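Long-range contact in SWD1-like protein (Myceliophthora thermophila, PDB 6E29), which probably serves, through its WD-repeat beta-propeller domain, as a protein-binding subunit of the COMPASS histone H3K4 methyltransferase complex: residues 174-186 against 216-228. Sequence-based numbering, arbitrary orientation.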
# COMPACT_ATOMS: atom_id res chain seq x y z
N HIS B 174 0.43 19.77 2.96
CA HIS B 174 0.09 18.46 3.51
C HIS B 174 -0.64 17.67 2.44
O HIS B 174 -1.79 17.98 2.13
CB HIS B 174 -0.81 18.62 4.73
CG HIS B 174 -0.15 19.27 5.88
ND1 HIS B 174 0.15 18.58 7.04
CD2 HIS B 174 0.24 20.56 6.09
CE1 HIS B 174 0.72 19.41 7.90
NE2 HIS B 174 0.78 20.62 7.36
N MET B 175 0.01 16.69 1.85
CA MET B 175 -0.62 15.95 0.76
C MET B 175 -0.60 14.47 1.09
O MET B 175 0.33 13.97 1.73
CB MET B 175 0.08 16.21 -0.55
CG MET B 175 0.10 17.70 -0.84
SD MET B 175 0.46 18.13 -2.49
CE MET B 175 2.04 17.28 -2.69
N THR B 176 -1.66 13.76 0.68
CA THR B 176 -1.81 12.38 1.08
C THR B 176 -1.10 11.44 0.10
O THR B 176 -1.30 11.51 -1.11
CB THR B 176 -3.29 12.04 1.16
OG1 THR B 176 -3.91 12.82 2.20
CG2 THR B 176 -3.52 10.56 1.40
N THR B 177 -0.30 10.51 0.64
CA THR B 177 0.62 9.74 -0.18
C THR B 177 0.36 8.26 -0.08
O THR B 177 0.94 7.50 -0.87
CB THR B 177 2.07 10.00 0.24
OG1 THR B 177 2.12 9.94 1.67
CG2 THR B 177 2.53 11.36 -0.28
N ALA B 178 -0.52 7.83 0.81
CA ALA B 178 -0.77 6.41 1.01
C ALA B 178 -2.10 6.34 1.71
O ALA B 178 -2.39 7.18 2.55
CB ALA B 178 0.32 5.71 1.87
N ILE B 179 -2.90 5.33 1.39
CA ILE B 179 -4.18 5.23 2.08
C ILE B 179 -4.64 3.78 2.07
O ILE B 179 -4.45 3.08 1.07
CB ILE B 179 -5.21 6.15 1.39
CG1 ILE B 179 -6.47 6.27 2.27
CG2 ILE B 179 -5.48 5.68 -0.09
CD1 ILE B 179 -7.45 7.33 1.77
N VAL B 180 -5.24 3.34 3.17
CA VAL B 180 -5.78 1.97 3.26
C VAL B 180 -7.10 2.03 4.00
O VAL B 180 -7.34 2.93 4.80
CB VAL B 180 -4.83 0.98 3.98
CG1 VAL B 180 -3.56 0.78 3.21
CG2 VAL B 180 -4.49 1.43 5.40
N TYR B 181 -7.95 1.01 3.80
CA TYR B 181 -9.17 0.94 4.62
C TYR B 181 -8.86 0.18 5.89
O TYR B 181 -8.06 -0.77 5.88
CB TYR B 181 -10.27 0.14 3.87
CG TYR B 181 -10.93 0.84 2.70
CD1 TYR B 181 -10.39 0.78 1.43
CD2 TYR B 181 -12.17 1.51 2.88
CE1 TYR B 181 -11.01 1.40 0.34
CE2 TYR B 181 -12.84 2.13 1.79
CZ TYR B 181 -12.24 2.06 0.54
OH TYR B 181 -12.86 2.64 -0.52
N THR B 182 -9.55 0.51 6.97
CA THR B 182 -9.59 -0.37 8.13
C THR B 182 -10.36 -1.65 7.74
O THR B 182 -10.99 -1.71 6.69
CB THR B 182 -10.25 0.28 9.33
OG1 THR B 182 -11.63 0.55 9.02
CG2 THR B 182 -9.48 1.56 9.74
N ALA B 183 -10.32 -2.66 8.63
CA ALA B 183 -10.84 -3.98 8.27
C ALA B 183 -12.33 -3.93 8.00
O ALA B 183 -12.84 -4.68 7.14
CB ALA B 183 -10.55 -4.99 9.38
N SER B 184 -13.06 -3.07 8.71
CA SER B 184 -14.51 -3.02 8.52
C SER B 184 -14.90 -2.23 7.29
O SER B 184 -16.05 -2.35 6.83
CB SER B 184 -15.21 -2.36 9.73
OG SER B 184 -14.87 -0.97 9.80
N GLY B 185 -14.00 -1.37 6.81
CA GLY B 185 -14.28 -0.46 5.74
C GLY B 185 -14.88 0.87 6.19
O GLY B 185 -15.00 1.78 5.36
N ASP B 186 -15.18 1.03 7.49
CA ASP B 186 -15.81 2.28 7.94
C ASP B 186 -14.85 3.47 8.02
O ASP B 186 -15.31 4.62 8.08
CB ASP B 186 -16.47 2.10 9.32
CG ASP B 186 -17.57 1.04 9.32
OD1 ASP B 186 -17.51 0.14 10.19
OD2 ASP B 186 -18.48 1.09 8.45
N GLY B 216 9.41 12.09 7.92
CA GLY B 216 9.43 12.42 6.50
C GLY B 216 8.12 12.06 5.82
O GLY B 216 7.09 11.90 6.48
N ILE B 217 8.15 11.90 4.50
CA ILE B 217 6.99 11.44 3.74
C ILE B 217 6.63 10.00 4.08
O ILE B 217 7.49 9.08 4.09
CB ILE B 217 7.28 11.64 2.25
CG1 ILE B 217 7.48 13.15 2.02
CG2 ILE B 217 6.22 10.96 1.39
CD1 ILE B 217 8.02 13.53 0.65
N ILE B 218 5.35 9.74 4.36
CA ILE B 218 4.89 8.37 4.56
C ILE B 218 4.66 7.71 3.19
O ILE B 218 3.94 8.25 2.34
CB ILE B 218 3.63 8.34 5.43
CG1 ILE B 218 3.99 8.82 6.87
CG2 ILE B 218 3.06 6.93 5.51
CD1 ILE B 218 2.76 8.95 7.82
N THR B 219 5.35 6.60 2.94
CA THR B 219 5.30 5.99 1.61
C THR B 219 4.47 4.72 1.54
O THR B 219 3.91 4.42 0.48
CB THR B 219 6.72 5.70 1.08
OG1 THR B 219 7.48 5.00 2.05
CG2 THR B 219 7.42 7.01 0.76
N THR B 220 4.31 4.00 2.63
CA THR B 220 3.54 2.77 2.63
C THR B 220 2.78 2.65 3.93
O THR B 220 3.34 2.90 5.00
CB THR B 220 4.45 1.53 2.49
OG1 THR B 220 4.94 1.46 1.16
CG2 THR B 220 3.70 0.24 2.86
N LEU B 221 1.53 2.23 3.81
CA LEU B 221 0.72 1.75 4.93
C LEU B 221 0.19 0.35 4.62
O LEU B 221 -0.30 0.10 3.50
CB LEU B 221 -0.46 2.65 5.16
CG LEU B 221 -0.17 4.09 5.55
CD1 LEU B 221 -1.49 4.87 5.57
CD2 LEU B 221 0.54 4.10 6.88
N ARG B 222 0.21 -0.53 5.62
CA ARG B 222 -0.37 -1.88 5.46
C ARG B 222 -0.93 -2.36 6.79
O ARG B 222 -0.33 -2.15 7.84
CB ARG B 222 0.74 -2.85 4.94
CG ARG B 222 0.26 -4.22 4.58
CD ARG B 222 -0.80 -4.19 3.46
NE ARG B 222 -0.36 -3.62 2.17
CZ ARG B 222 0.24 -4.31 1.19
NH1 ARG B 222 0.56 -5.61 1.35
NH2 ARG B 222 0.56 -3.70 0.05
N LEU B 223 -2.08 -2.99 6.75
CA LEU B 223 -2.69 -3.54 7.94
C LEU B 223 -2.46 -5.04 7.98
O LEU B 223 -2.29 -5.67 6.94
CB LEU B 223 -4.20 -3.27 7.94
CG LEU B 223 -4.55 -1.87 8.37
CD1 LEU B 223 -6.03 -1.62 8.08
CD2 LEU B 223 -4.20 -1.72 9.84
N THR B 224 -2.45 -5.61 9.19
CA THR B 224 -2.56 -7.06 9.34
C THR B 224 -3.96 -7.53 8.95
O THR B 224 -4.90 -6.75 8.83
CB THR B 224 -2.26 -7.52 10.77
OG1 THR B 224 -3.08 -6.85 11.73
CG2 THR B 224 -0.79 -7.30 11.12
N GLU B 225 -4.11 -8.85 8.82
CA GLU B 225 -5.39 -9.44 8.43
C GLU B 225 -6.53 -9.02 9.35
O GLU B 225 -7.60 -8.59 8.88
CB GLU B 225 -5.20 -10.95 8.41
CG GLU B 225 -6.43 -11.77 8.34
CD GLU B 225 -6.94 -11.88 6.91
OE1 GLU B 225 -7.78 -12.78 6.64
OE2 GLU B 225 -6.47 -11.06 6.07
N SER B 226 -6.35 -9.13 10.66
CA SER B 226 -7.38 -8.69 11.59
C SER B 226 -7.58 -7.18 11.58
O SER B 226 -8.58 -6.69 12.15
CB SER B 226 -7.00 -9.12 13.00
OG SER B 226 -5.73 -8.60 13.31
N GLY B 227 -6.66 -6.43 10.97
CA GLY B 227 -6.70 -4.99 11.04
C GLY B 227 -6.31 -4.40 12.38
O GLY B 227 -6.64 -3.23 12.63
N ARG B 228 -5.62 -5.16 13.26
CA ARG B 228 -5.31 -4.64 14.59
C ARG B 228 -3.95 -3.97 14.67
O ARG B 228 -3.68 -3.25 15.65
CB ARG B 228 -5.33 -5.72 15.68
CG ARG B 228 -6.62 -6.52 15.95
CD ARG B 228 -7.73 -5.86 16.77
NE ARG B 228 -7.40 -5.46 18.17
CZ ARG B 228 -7.84 -6.05 19.28
NH1 ARG B 228 -8.65 -7.09 19.24
NH2 ARG B 228 -7.47 -5.57 20.47
O HOH W 1 2.70 5.48 -1.56
O HOH W 2 -8.75 -2.11 11.13
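Two neighbouring blades of a seven-bladed WD-repeat beta-propeller meet here through their first strands, 176-181 and 218-223, which line the central channel side by side. The strands run nearly parallel (3°), yet with axes 5.8 Å apart they share no backbone hydrogen bonds; each pairs instead within its own blade, with 187-192 and 229-234. Side chains bridge the gap: A178, V180, L221 and L223 turn toward the neighbouring strand, and their aliphatic groups fill the seam. The short A178 methyl is met by the branch point of L221, CB to CG 4.1 Å, while L221 CD1 lies against the carbonyl of A178. V180 answers in the other direction: with CG1 beside its own backbone N (chi1 -65°), that methyl rests 3.3 Å from L221 O. Further along, L223 CD1 touches the backbone of Y181 and T182. Both strands carry a classic beta bulge near their starts, T177-A178 facing G191 and T219-T220 facing N233, and a water donates to T177 O and T219 O, bridging the two bulges. At the far ends, type I turns 182-185 and 224-227 abut: G227, with no side chain and a positive phi, lets A183 CB come within 4.2 Å of its CA. T177 makes the one direct hydrogen bond between the segments, OG1 donating in the carbonyl plane to I218 O at 2.6 Å, with a C=O...OG1 angle of 151°.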